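Local coordinates for serine-rich secreted cell wall anchored (LPXTG-motif ) protein (Lactobacillus reuteri ATCC 53608, PDB 5NXK) that probably acts as a cell-wall-anchored adhesin, with a beta-solenoid domain, in contacts between this gut bacterium and its host, at residues Ile1-Asn6 against Lys23-Ile28; Ala12-Ala17 against Arg41-Ile46; His50-Leu55 against Ala79-Thr84; Ile34-Gly39 against Ala70-Thr75. All blocks are in the same frame, centred on the assembly; numbering follows the deposited sequence.

How the contacts relate
The four contacts sample the start of a beta-solenoid with a putative pectate lyase-like adhesive domain; no ligand or active site is identified. Contact 1 pairs the outermost strand with its neighbour, and contact 2 lies about 12 Å away centre to centre, joined by a probable hydrogen bond from L24 N to I46 O (2.9 Å). Contact 4 lies about 8 Å from contact 2, with I45 N probably hydrogen-bonded to T75 O (2.7 Å). Contact 3, in a second sheet, adjoins contact 1 through a probable hydrogen bond between N53 N and I28 O (2.8 Å). Contacts 1 and 3 pair strands; contact 2 joins the end of helix 7-14 to strand 41-46, and contact 4 sets two sheets face to face.

Contact 1 (Ile1-Asn6 against Lys23-Ile28); sequences IEEVSN and KLKNNI
Peptide planes are the flat groups that organise this pairing: K23 N approaches E2 O at 2.8 Å within the plane of that carbonyl, and K25 N reaches V4 O in the same in-plane manner at 2.9 Å. Between them, V4 N donates to K23 O at 2.9 Å, nearly along the C=O axis and almost straight (167°). K23 thus bonds to the residues before and after E3, the register of parallel strands. The carboxylate of E3 has the aliphatic part of K25 beside it, with OE1 3.7 Å from CE. Bends at chi2 (-53°) and chi3 (-73°) fold the K25 chain back so that its CG lies against E3 CB. The charged ends remain 4.4 Å apart, E3 OE1 to K25 NZ, which is an electrostatic neighbourhood rather than a salt bridge. S5 OG rests near K25 CB on the same side.

The other face of the pair is apolar. One methyl of V4 does most of the touching: CG2, lodged between its own backbone N and carbonyl carbon, meets L24 CD2 at 3.7 Å and I28 CD1 at 4.0 Å. Where the strands part, a water donates to S5 O at 3.0 Å and, weakly, to N27 O.

Strand 3-4 is the outermost of its parallel sheet and opens a beta-alpha-beta unit. N6 is the N-cap of helix 7-14, its OD1 accepting from E9 N, and that helix covers V4 and I28 with L10, while strand 41-46 continues the sheet beyond L24.

Contact 2 (Ala12-Ala17 against Arg41-Ile46); sequences AALRDA and RNITII
The guanidinium of R41 meets the chain through the carbonyl of L14, near the C-terminal end of helix 7-14. R41 NH1 donates to L14 O at 2.8 Å with an angle of 160°, and R41 NH2 adds a weak second bond to the same oxygen at 3.4 Å. The oxygen lies close to the guanidinium plane, yet the donor stands above the plane of the carbonyl, about 29° out of it, so the group is met edge-on while the peptide is approached obliquely. R41 NH1 also donates to N38 OD1 and R41 NH2 to I19 O. Over one face of the guanidinium lie the carbonyl of D16 and the CA of A17, offset toward the rim. D16 O comes within 2.8 Å of R41 NH2, but the angle is too poor for a hydrogen bond. I43 CD1 lies over the opposite face, 3.4 Å above the plane and offset toward the rim. The flat cation is therefore held between a turn of backbone and an aliphatic tip.

Bends at chi2 and chi3 curl the R41 chain inward to reach this place. Beside it, L14 comes from the helix and crosses I43 at about a right angle, CD2 touching I43 CG2 at 4.0 Å, with I45 CD1 slightly farther off at 4.4 Å. In the next shell, D16 OD1 is engaged by S18 N.

A buried positive charge is thus gripped largely by neutral oxygens. Since the carbonyl end of a helix carries partial negative charge, L14 O is probably a good acceptor here, and the arrangement ties the capping helix to strand 41-46.

Contact 3 (His50-Leu55 against Ala79-Thr84); sequences HYINAL and ATLYNT
Y51 holds its CG between its backbone N and carbonyl carbon, the crowded position (chi1 74°), whereas Y82 sets CG anti to the carbonyl carbon (chi1 -56°). These torsions bring the rings together in an offset T-shaped pair, the edge of Y82 turned to the face of Y51, with planes at 89° and centroids 5.6 Å apart. The leading atom is Y82 CE1, which comes down near the root of the partner ring, 3.7 Å from Y51 CB. N53, its CG anti to the backbone N, brings OD1 to 3.3 Å from Y82 CB.

The backbones that carry these side chains are two parallel strands of the solenoid, sewn together by alternating bonds. I52 N donates to T80 O and I52 O accepts from Y82 N, both at 3.0 Å, so I52 bonds to the residues flanking L81. A54 does the same around N83, though its bond from T84 N to A54 O is longer, 3.3 Å. A water that donates to A54 O (2.7 Å) also accepts from T84 N, sharing that N-H. I52 and L81 pack on the opposite face, where F89 joins them.

The polar ends of the tyrosine face find partners in a later excursion of the chain: Y51 OH is bonded to D141 OD2 and N53 OD1 to Y138 OH. The nearby carboxylate probably polarises the Y51 hydroxyl, so the aromatic face combines ring packing with anchored polar groups.

Contact 4 (Ile34-Gly39 against Ala70-Thr75); sequences ITINNG and AKIDLT
I72 starts with its CB bond directed at the facing segment, and CG1 stands anti to its carbonyl carbon, beside the backbone N (chi1 -70°). CG1 then comes alongside the carbonyl oxygen of G39, at 3.8 Å from G39 O. An almost extended chi2 of 164° carries the chain on to CD1, which does the reaching: it lies 3.9 Å from I36 O and 4.0 Å from I36 CG2. The two isoleucines cross obliquely, the CD1 tip of I72 meeting the CG2 branch of I36. I36 has its CB bond directed toward the 70-75 segment, and its CG2 branch stands anti to the backbone N. Contact along the I72 side chain is accordingly partly with methyl and partly with peptide oxygen.

At the end of the contact, A70 lays its CB against the G39 backbone, 3.8 Å from G39 C and 3.9 Å from G39 CA. G39 turns with phi at 99°, a conformation in which a CB would run into the carbonyl oxygen of N38; with none present, the backbone itself provides the surface that A70 covers. The oxygen that I72 CG1 passes is bonded by N65 ND2, so its polarity is met. On the outward side of the strand, K71 NZ and D73 OD2 make a long salt bridge of 3.7 Å.

Strand 34-36 belongs to one parallel sheet of the solenoid and strand 71-77 to another, and they face each other across the interior. I43 of strand 41-46 touches both I36 and L74, while L63 of strand 61-63 lies against I36 and I72.

Contact 1 (Ile1-Asn6 against Lys23-Ile28)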
loop_
_atom_site.group_PDB
_atom_site.type_symbol
_atom_site.label_atom_id
_atom_site.label_comp_id
_atom_site.label_asym_id
_atom_site.label_seq_id
_atom_site.Cartn_x
_atom_site.Cartn_y
_atom_site.Cartn_z
ATOM N N ILE A 1 12.547 23.796 5.178
ATOM C CA ILE A 1 13.634 24.489 4.499
ATOM C C ILE A 1 13.417 24.420 2.971
ATOM O O ILE A 1 14.357 24.182 2.217
ATOM C CB ILE A 1 15.038 23.899 4.902
ATOM C CG1 ILE A 1 15.186 23.802 6.426
ATOM C CG2 ILE A 1 16.217 24.733 4.345
ATOM C CD1 ILE A 1 16.622 23.579 6.895
ATOM N N GLU A 2 12.161 24.596 2.543
ATOM C CA GLU A 2 11.776 24.813 1.130
ATOM C C GLU A 2 10.263 24.773 0.934
ATOM O O GLU A 2 9.627 23.737 1.120
ATOM C CB GLU A 2 12.419 23.785 0.196
ATOM C CG GLU A 2 12.141 24.026 -1.278
ATOM C CD GLU A 2 13.122 25.011 -1.911
ATOM O OE1 GLU A 2 14.314 25.014 -1.523
ATOM O OE2 GLU A 2 12.704 25.773 -2.811
ATOM N N GLU A 3 9.712 25.899 0.491
ATOM C CA GLU A 3 8.276 26.049 0.282
ATOM C C GLU A 3 7.859 26.003 -1.197
ATOM O O GLU A 3 8.511 26.613 -2.047
ATOM C CB GLU A 3 7.834 27.347 0.946
ATOM C CG GLU A 3 8.320 27.415 2.399
ATOM C CD GLU A 3 7.772 28.598 3.184
ATOM O OE1 GLU A 3 7.174 29.512 2.574
ATOM O OE2 GLU A 3 7.957 28.614 4.423
ATOM N N VAL A 4 6.795 25.267 -1.515
ATOM C CA VAL A 4 6.374 25.120 -2.914
ATOM C C VAL A 4 4.877 25.388 -3.065
ATOM O O VAL A 4 4.079 25.049 -2.181
ATOM C CB VAL A 4 6.716 23.703 -3.494
ATOM C CG1 VAL A 4 8.231 23.446 -3.527
ATOM C CG2 VAL A 4 5.983 22.602 -2.734
ATOM N N SER A 5 4.495 25.984 -4.195
ATOM C CA SER A 5 3.111 26.381 -4.395
ATOM C C SER A 5 2.506 25.899 -5.710
ATOM O O SER A 5 1.327 26.156 -5.978
ATOM C CB SER A 5 3.000 27.907 -4.332
ATOM O OG SER A 5 3.321 28.373 -3.036
ATOM N N ASN A 6 3.293 25.206 -6.530
ATOM C CA ASN A 6 2.761 24.710 -7.797
ATOM C C ASN A 6 3.590 23.572 -8.367
ATOM O O ASN A 6 4.591 23.176 -7.777
ATOM C CB ASN A 6 2.655 25.851 -8.816
ATOM C CG ASN A 6 3.997 26.494 -9.113
ATOM O OD1 ASN A 6 5.005 25.808 -9.299
ATOM N ND2 ASN A 6 4.020 27.821 -9.139
ATOM N N LYS A 23 7.544 22.065 2.029
ATOM C CA LYS A 23 6.267 22.470 2.615
ATOM C C LYS A 23 5.322 22.956 1.532
ATOM O O LYS A 23 5.685 23.825 0.741
ATOM C CB LYS A 23 6.437 23.589 3.647
ATOM C CG LYS A 23 7.120 23.198 4.938
ATOM C CD LYS A 23 6.907 24.282 5.990
ATOM C CE LYS A 23 5.426 24.607 6.133
ATOM N NZ LYS A 23 5.141 25.517 7.282
ATOM N N LEU A 24 4.110 22.409 1.503
ATOM C CA LEU A 24 3.097 22.874 0.562
ATOM C C LEU A 24 2.499 24.171 1.088
ATOM O O LEU A 24 2.101 24.246 2.249
ATOM C CB LEU A 24 1.998 21.821 0.364
ATOM C CG LEU A 24 2.460 20.407 -0.012
ATOM C CD1 LEU A 24 1.280 19.443 -0.209
ATOM C CD2 LEU A 24 3.330 20.459 -1.267
ATOM N N LYS A 25 2.462 25.197 0.243
ATOM C CA LYS A 25 1.859 26.477 0.618
ATOM C C LYS A 25 0.501 26.621 -0.056
ATOM O O LYS A 25 -0.219 27.589 0.169
ATOM C CB LYS A 25 2.762 27.650 0.222
ATOM C CG LYS A 25 4.137 27.627 0.877
ATOM C CD LYS A 25 4.045 27.506 2.387
ATOM C CE LYS A 25 3.580 28.791 3.035
ATOM N NZ LYS A 25 3.345 28.574 4.493
ATOM N N ASN A 26 0.165 25.644 -0.892
ATOM C CA ASN A 26 -1.059 25.674 -1.678
ATOM C C ASN A 26 -1.374 24.273 -2.200
ATOM O O ASN A 26 -0.502 23.395 -2.221
ATOM C CB ASN A 26 -0.905 26.666 -2.847
ATOM C CG ASN A 26 -2.233 27.015 -3.517
ATOM O OD1 ASN A 26 -3.305 26.609 -3.063
ATOM N ND2 ASN A 26 -2.163 27.790 -4.598
ATOM N N ASN A 27 -2.614 24.055 -2.617
ATOM C CA ASN A 27 -2.944 22.816 -3.304
ATOM C C ASN A 27 -2.223 22.767 -4.636
ATOM O O ASN A 27 -2.127 23.774 -5.329
ATOM C CB ASN A 27 -4.449 22.681 -3.522
ATOM C CG ASN A 27 -5.232 22.813 -2.247
ATOM O OD1 ASN A 27 -4.874 22.235 -1.224
ATOM N ND2 ASN A 27 -6.315 23.581 -2.295
ATOM N N ILE A 28 -1.747 21.590 -5.012
ATOM C CA ILE A 28 -0.981 21.470 -6.235
ATOM C C ILE A 28 -1.612 20.463 -7.182
ATOM O O ILE A 28 -1.949 19.340 -6.782
ATOM C CB ILE A 28 0.466 21.050 -5.932
ATOM C CG1 ILE A 28 1.130 22.123 -5.054
ATOM C CG2 ILE A 28 1.234 20.829 -7.226
ATOM C CD1 ILE A 28 2.603 21.950 -4.861
HETATM O O HOH W 1 -0.908 25.633 -7.838
#

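Contact 2 (Ala12-Ala17 against Arg41-Ile46)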
loop_
_atom_site.group_PDB
_atom_site.type_symbol
_atom_site.label_atom_id
_atom_site.label_comp_id
_atom_site.label_asym_id
_atom_site.label_seq_id
_atom_site.Cartn_x
_atom_site.Cartn_y
_atom_site.Cartn_z
ATOM N N ALA A 12 10.808 20.998 -9.131
ATOM C CA ALA A 12 12.166 21.484 -8.925
ATOM C C ALA A 12 12.706 21.020 -7.572
ATOM O O ALA A 12 13.829 20.534 -7.489
ATOM C CB ALA A 12 12.210 23.015 -9.030
ATOM N N ALA A 13 11.888 21.112 -6.529
ATOM C CA ALA A 13 12.331 20.720 -5.192
ATOM C C ALA A 13 12.608 19.213 -5.104
ATOM O O ALA A 13 13.603 18.784 -4.512
ATOM C CB ALA A 13 11.297 21.118 -4.164
ATOM N N LEU A 14 11.722 18.414 -5.691
ATOM C CA LEU A 14 11.873 16.963 -5.659
ATOM C C LEU A 14 13.058 16.494 -6.505
ATOM O O LEU A 14 13.684 15.482 -6.194
ATOM C CB LEU A 14 10.593 16.277 -6.137
ATOM C CG LEU A 14 9.394 16.365 -5.189
ATOM C CD1 LEU A 14 8.158 15.768 -5.851
ATOM C CD2 LEU A 14 9.682 15.692 -3.865
ATOM N N ARG A 15 13.378 17.229 -7.565
ATOM C CA ARG A 15 14.459 16.798 -8.440
ATOM C C ARG A 15 15.793 17.373 -7.990
ATOM O O ARG A 15 16.829 17.118 -8.609
ATOM C CB ARG A 15 14.171 17.176 -9.895
ATOM C CG ARG A 15 13.048 16.345 -10.506
ATOM C CD ARG A 15 12.766 16.733 -11.944
ATOM N NE ARG A 15 13.969 16.618 -12.765
ATOM C CZ ARG A 15 14.402 15.482 -13.304
ATOM N NH1 ARG A 15 13.743 14.347 -13.095
ATOM N NH2 ARG A 15 15.510 15.477 -14.038
ATOM N N ASP A 16 15.772 18.099 -6.877
ATOM C CA ASP A 16 16.986 18.706 -6.343
ATOM C C ASP A 16 17.532 17.794 -5.254
ATOM O O ASP A 16 16.944 17.670 -4.185
ATOM C CB ASP A 16 16.691 20.107 -5.794
ATOM C CG ASP A 16 17.927 20.807 -5.214
ATOM O OD1 ASP A 16 18.914 20.144 -4.815
ATOM O OD2 ASP A 16 17.890 22.053 -5.142
ATOM N N ALA A 17 18.689 17.198 -5.532
ATOM C CA ALA A 17 19.250 16.115 -4.723
ATOM C C ALA A 17 19.658 16.544 -3.316
ATOM O O ALA A 17 19.925 15.701 -2.466
ATOM C CB ALA A 17 20.442 15.498 -5.443
ATOM N N ARG A 41 18.163 9.617 -1.292
ATOM C CA ARG A 41 17.306 10.755 -0.978
ATOM C C ARG A 41 16.549 10.493 0.304
ATOM O O ARG A 41 16.090 9.380 0.561
ATOM C CB ARG A 41 16.319 11.056 -2.111
ATOM C CG ARG A 41 16.960 11.544 -3.410
ATOM C CD ARG A 41 17.686 12.891 -3.246
ATOM N NE ARG A 41 16.811 13.995 -2.838
ATOM C CZ ARG A 41 15.973 14.628 -3.658
ATOM N NH1 ARG A 41 15.875 14.252 -4.926
ATOM N NH2 ARG A 41 15.219 15.631 -3.213
ATOM N N ASN A 42 16.461 11.530 1.121
ATOM C CA ASN A 42 15.624 11.537 2.302
ATOM C C ASN A 42 14.685 12.737 2.206
ATOM O O ASN A 42 15.093 13.869 2.441
ATOM C CB ASN A 42 16.497 11.602 3.555
ATOM C CG ASN A 42 15.692 11.743 4.827
ATOM O OD1 ASN A 42 14.586 11.217 4.944
ATOM N ND2 ASN A 42 16.247 12.471 5.794
ATOM N N ILE A 43 13.424 12.488 1.867
ATOM C CA ILE A 43 12.506 13.570 1.517
ATOM C C ILE A 43 11.253 13.559 2.372
ATOM O O ILE A 43 10.602 12.520 2.526
ATOM C CB ILE A 43 12.067 13.488 0.037
ATOM C CG1 ILE A 43 13.279 13.548 -0.900
ATOM C CG2 ILE A 43 11.061 14.585 -0.288
ATOM C CD1 ILE A 43 12.945 13.203 -2.355
ATOM N N THR A 44 10.922 14.718 2.929
ATOM C CA THR A 44 9.691 14.881 3.681
ATOM C C THR A 44 8.842 15.985 3.088
ATOM O O THR A 44 9.289 17.129 2.974
ATOM C CB THR A 44 9.973 15.203 5.155
ATOM O OG1 THR A 44 10.754 14.147 5.724
ATOM C CG2 THR A 44 8.665 15.353 5.929
ATOM N N ILE A 45 7.622 15.643 2.703
ATOM C CA ILE A 45 6.677 16.644 2.255
ATOM C C ILE A 45 5.715 16.974 3.369
ATOM O O ILE A 45 4.939 16.119 3.803
ATOM C CB ILE A 45 5.863 16.183 1.034
ATOM C CG1 ILE A 45 6.782 15.853 -0.139
ATOM C CG2 ILE A 45 4.839 17.257 0.651
ATOM C CD1 ILE A 45 6.025 15.482 -1.410
ATOM N N ILE A 46 5.778 18.211 3.842
ATOM C CA ILE A 46 4.855 18.693 4.864
ATOM C C ILE A 46 3.629 19.298 4.186
ATOM O O ILE A 46 3.721 20.343 3.533
ATOM C CB ILE A 46 5.511 19.736 5.785
ATOM C CG1 ILE A 46 6.695 19.114 6.528
ATOM C CG2 ILE A 46 4.496 20.283 6.764
ATOM C CD1 ILE A 46 7.528 20.121 7.305
#

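Contact 3 (His50-Leu55 against Ala79-Thr84)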
loop_
_atom_site.group_PDB
_atom_site.type_symbol
_atom_site.label_atom_id
_atom_site.label_comp_id
_atom_site.label_asym_id
_atom_site.label_seq_id
_atom_site.Cartn_x
_atom_site.Cartn_y
_atom_site.Cartn_z
ATOM N N HIS A 50 -2.906 20.625 2.709
ATOM C CA HIS A 50 -3.153 20.833 1.286
ATOM C C HIS A 50 -3.272 19.519 0.523
ATOM O O HIS A 50 -2.989 18.458 1.066
ATOM C CB HIS A 50 -2.044 21.690 0.684
ATOM C CG HIS A 50 -1.955 23.055 1.286
ATOM N ND1 HIS A 50 -2.883 24.042 1.024
ATOM C CD2 HIS A 50 -1.071 23.591 2.160
ATOM C CE1 HIS A 50 -2.559 25.134 1.694
ATOM N NE2 HIS A 50 -1.470 24.883 2.397
ATOM N N TYR A 51 -3.695 19.588 -0.737
ATOM C CA TYR A 51 -3.736 18.378 -1.544
ATOM C C TYR A 51 -2.736 18.441 -2.693
ATOM O O TYR A 51 -2.291 19.514 -3.090
ATOM C CB TYR A 51 -5.160 18.110 -2.081
ATOM C CG TYR A 51 -5.653 19.010 -3.213
ATOM C CD1 TYR A 51 -5.136 18.895 -4.506
ATOM C CD2 TYR A 51 -6.684 19.919 -3.002
ATOM C CE1 TYR A 51 -5.593 19.694 -5.539
ATOM C CE2 TYR A 51 -7.155 20.727 -4.036
ATOM C CZ TYR A 51 -6.604 20.609 -5.303
ATOM O OH TYR A 51 -7.058 21.401 -6.340
ATOM N N ILE A 52 -2.386 17.269 -3.210
ATOM C CA ILE A 52 -1.680 17.156 -4.466
ATOM C C ILE A 52 -2.495 16.243 -5.365
ATOM O O ILE A 52 -2.826 15.112 -4.984
ATOM C CB ILE A 52 -0.261 16.576 -4.291
ATOM C CG1 ILE A 52 0.521 17.371 -3.243
ATOM C CG2 ILE A 52 0.470 16.559 -5.630
ATOM C CD1 ILE A 52 1.845 16.777 -2.896
ATOM N N ASN A 53 -2.820 16.719 -6.555
ATOM C CA ASN A 53 -3.663 15.951 -7.459
ATOM C C ASN A 53 -2.885 15.547 -8.720
ATOM O O ASN A 53 -2.613 16.374 -9.598
ATOM C CB ASN A 53 -4.914 16.763 -7.803
ATOM C CG ASN A 53 -5.846 16.043 -8.760
ATOM O OD1 ASN A 53 -5.772 14.826 -8.931
ATOM N ND2 ASN A 53 -6.746 16.801 -9.385
ATOM N N ALA A 54 -2.523 14.270 -8.794
ATOM C CA ALA A 54 -1.726 13.752 -9.900
ATOM C C ALA A 54 -2.646 13.293 -11.023
ATOM O O ALA A 54 -3.242 12.210 -10.961
ATOM C CB ALA A 54 -0.836 12.606 -9.437
ATOM N N LEU A 55 -2.777 14.138 -12.040
ATOM C CA LEU A 55 -3.761 13.919 -13.090
ATOM C C LEU A 55 -3.251 13.026 -14.207
ATOM O O LEU A 55 -4.041 12.501 -14.991
ATOM C CB LEU A 55 -4.223 15.248 -13.672
ATOM C CG LEU A 55 -5.193 16.009 -12.774
ATOM C CD1 LEU A 55 -5.622 17.294 -13.455
ATOM C CD2 LEU A 55 -6.397 15.138 -12.424
ATOM N N ALA A 79 -1.625 15.523 4.363
ATOM C CA ALA A 79 -1.999 15.916 3.021
ATOM C C ALA A 79 -3.079 15.008 2.457
ATOM O O ALA A 79 -3.313 13.890 2.942
ATOM C CB ALA A 79 -0.773 15.915 2.113
ATOM N N THR A 80 -3.743 15.499 1.430
ATOM C CA THR A 80 -4.670 14.681 0.679
ATOM C C THR A 80 -4.040 14.372 -0.662
ATOM O O THR A 80 -3.542 15.273 -1.338
ATOM C CB THR A 80 -6.013 15.387 0.505
ATOM O OG1 THR A 80 -6.535 15.696 1.799
ATOM C CG2 THR A 80 -6.998 14.498 -0.248
ATOM N N LEU A 81 -4.032 13.103 -1.050
ATOM C CA LEU A 81 -3.375 12.751 -2.298
ATOM C C LEU A 81 -4.364 12.131 -3.278
ATOM O O LEU A 81 -5.078 11.190 -2.926
ATOM C CB LEU A 81 -2.224 11.774 -2.029
ATOM C CG LEU A 81 -1.234 12.173 -0.929
ATOM C CD1 LEU A 81 -0.243 11.034 -0.684
ATOM C CD2 LEU A 81 -0.494 13.462 -1.276
ATOM N N TYR A 82 -4.395 12.645 -4.503
ATOM C CA TYR A 82 -5.271 12.102 -5.540
ATOM C C TYR A 82 -4.439 11.585 -6.696
ATOM O O TYR A 82 -3.426 12.189 -7.040
ATOM C CB TYR A 82 -6.243 13.160 -6.089
ATOM C CG TYR A 82 -7.127 13.849 -5.078
ATOM C CD1 TYR A 82 -6.683 14.974 -4.384
ATOM C CD2 TYR A 82 -8.426 13.400 -4.846
ATOM C CE1 TYR A 82 -7.505 15.619 -3.467
ATOM C CE2 TYR A 82 -9.253 14.036 -3.933
ATOM C CZ TYR A 82 -8.791 15.144 -3.247
ATOM O OH TYR A 82 -9.621 15.774 -2.344
ATOM N N ASN A 83 -4.864 10.488 -7.317
ATOM C CA ASN A 83 -4.188 10.056 -8.531
ATOM C C ASN A 83 -5.108 9.259 -9.440
ATOM O O ASN A 83 -5.977 8.525 -8.966
ATOM C CB ASN A 83 -2.947 9.213 -8.189
ATOM C CG ASN A 83 -3.317 7.856 -7.634
ATOM O OD1 ASN A 83 -3.658 7.733 -6.450
ATOM N ND2 ASN A 83 -3.274 6.827 -8.490
ATOM N N THR A 84 -4.885 9.375 -10.743
ATOM C CA THR A 84 -5.655 8.604 -11.713
ATOM C C THR A 84 -4.842 7.436 -12.247
ATOM O O THR A 84 -5.396 6.476 -12.790
ATOM C CB THR A 84 -6.092 9.473 -12.903
ATOM O OG1 THR A 84 -4.924 9.990 -13.544
ATOM C CG2 THR A 84 -6.951 10.635 -12.424
HETATM O O HOH W 2 -1.931 9.881 -11.398
#

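Contact 4 (Ile34-Gly39 against Ala70-Thr75)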
loop_
_atom_site.group_PDB
_atom_site.type_symbol
_atom_site.label_atom_id
_atom_site.label_comp_id
_atom_site.label_asym_id
_atom_site.label_seq_id
_atom_site.Cartn_x
_atom_site.Cartn_y
_atom_site.Cartn_z
ATOM N N ILE A 34 6.351 13.363 -11.829
ATOM C CA ILE A 34 7.663 13.865 -11.429
ATOM C C ILE A 34 8.581 12.686 -11.117
ATOM O O ILE A 34 8.257 11.875 -10.258
ATOM C CB ILE A 34 7.567 14.769 -10.188
ATOM C CG1 ILE A 34 6.796 16.050 -10.501
ATOM C CG2 ILE A 34 8.951 15.112 -9.672
ATOM C CD1 ILE A 34 6.474 16.868 -9.260
ATOM N N THR A 35 9.727 12.591 -11.788
ATOM C CA THR A 35 10.642 11.480 -11.531
ATOM C C THR A 35 11.779 11.871 -10.594
ATOM O O THR A 35 12.414 12.904 -10.767
ATOM C CB THR A 35 11.254 10.921 -12.836
ATOM O OG1 THR A 35 10.224 10.336 -13.646
ATOM C CG2 THR A 35 12.295 9.851 -12.525
ATOM N N ILE A 36 12.016 11.021 -9.602
ATOM C CA ILE A 36 13.142 11.132 -8.695
ATOM C C ILE A 36 14.084 9.968 -8.969
ATOM O O ILE A 36 13.750 8.809 -8.712
ATOM C CB ILE A 36 12.706 11.087 -7.224
ATOM C CG1 ILE A 36 11.569 12.079 -6.957
ATOM C CG2 ILE A 36 13.913 11.293 -6.305
ATOM C CD1 ILE A 36 11.065 12.058 -5.521
ATOM N N ASN A 37 15.268 10.272 -9.488
ATOM C CA ASN A 37 16.216 9.227 -9.858
ATOM C C ASN A 37 17.654 9.677 -9.663
ATOM O O ASN A 37 18.548 9.285 -10.417
ATOM C CB ASN A 37 15.994 8.775 -11.303
ATOM C CG ASN A 37 16.185 9.900 -12.311
ATOM O OD1 ASN A 37 16.499 11.034 -11.950
ATOM N ND2 ASN A 37 16.032 9.573 -13.588
ATOM N N ASN A 38 17.868 10.516 -8.661
ATOM C CA ASN A 38 19.177 11.112 -8.453
ATOM C C ASN A 38 19.869 10.647 -7.181
ATOM O O ASN A 38 20.538 11.437 -6.510
ATOM C CB ASN A 38 19.044 12.642 -8.486
ATOM C CG ASN A 38 18.075 13.180 -7.444
ATOM O OD1 ASN A 38 17.374 12.422 -6.772
ATOM N ND2 ASN A 38 17.986 14.503 -7.355
ATOM N N GLY A 39 19.717 9.359 -6.867
ATOM C CA GLY A 39 20.526 8.704 -5.851
ATOM C C GLY A 39 19.860 8.572 -4.497
ATOM O O GLY A 39 18.630 8.456 -4.409
ATOM N N ALA A 70 21.328 2.705 -4.185
ATOM C CA ALA A 70 20.711 3.972 -3.809
ATOM C C ALA A 70 19.394 3.702 -3.085
ATOM O O ALA A 70 18.639 2.811 -3.480
ATOM C CB ALA A 70 20.488 4.850 -5.027
ATOM N N LYS A 71 19.124 4.479 -2.042
ATOM C CA LYS A 71 17.913 4.326 -1.236
ATOM C C LYS A 71 17.095 5.615 -1.204
ATOM O O LYS A 71 17.624 6.679 -0.884
ATOM C CB LYS A 71 18.302 3.912 0.185
ATOM C CG LYS A 71 17.200 3.984 1.229
ATOM C CD LYS A 71 17.710 3.395 2.549
ATOM C CE LYS A 71 16.789 3.700 3.721
ATOM N NZ LYS A 71 15.390 3.289 3.471
ATOM N N ILE A 72 15.804 5.526 -1.526
ATOM C CA ILE A 72 14.924 6.693 -1.366
ATOM C C ILE A 72 13.938 6.499 -0.238
ATOM O O ILE A 72 13.185 5.527 -0.219
ATOM C CB ILE A 72 14.121 7.016 -2.643
ATOM C CG1 ILE A 72 15.031 7.559 -3.741
ATOM C CG2 ILE A 72 13.052 8.075 -2.365
ATOM C CD1 ILE A 72 14.372 7.533 -5.105
ATOM N N ASP A 73 13.957 7.429 0.701
ATOM C CA ASP A 73 12.979 7.466 1.769
ATOM C C ASP A 73 12.097 8.701 1.542
ATOM O O ASP A 73 12.592 9.828 1.577
ATOM C CB ASP A 73 13.674 7.510 3.127
ATOM C CG ASP A 73 12.796 6.985 4.246
ATOM O OD1 ASP A 73 11.843 7.692 4.643
ATOM O OD2 ASP A 73 13.063 5.863 4.732
ATOM N N LEU A 74 10.820 8.486 1.227
ATOM C CA LEU A 74 9.880 9.579 0.942
ATOM C C LEU A 74 8.786 9.594 1.989
ATOM O O LEU A 74 8.087 8.602 2.154
ATOM C CB LEU A 74 9.265 9.427 -0.452
ATOM C CG LEU A 74 8.137 10.402 -0.820
ATOM C CD1 LEU A 74 8.622 11.855 -0.828
ATOM C CD2 LEU A 74 7.546 10.034 -2.169
ATOM N N THR A 75 8.649 10.699 2.711
ATOM C CA THR A 75 7.578 10.858 3.688
ATOM C C THR A 75 6.611 11.968 3.262
ATOM O O THR A 75 7.047 13.046 2.869
ATOM C CB THR A 75 8.177 11.157 5.083
ATOM O OG1 THR A 75 8.955 10.030 5.507
ATOM C CG2 THR A 75 7.109 11.398 6.105
#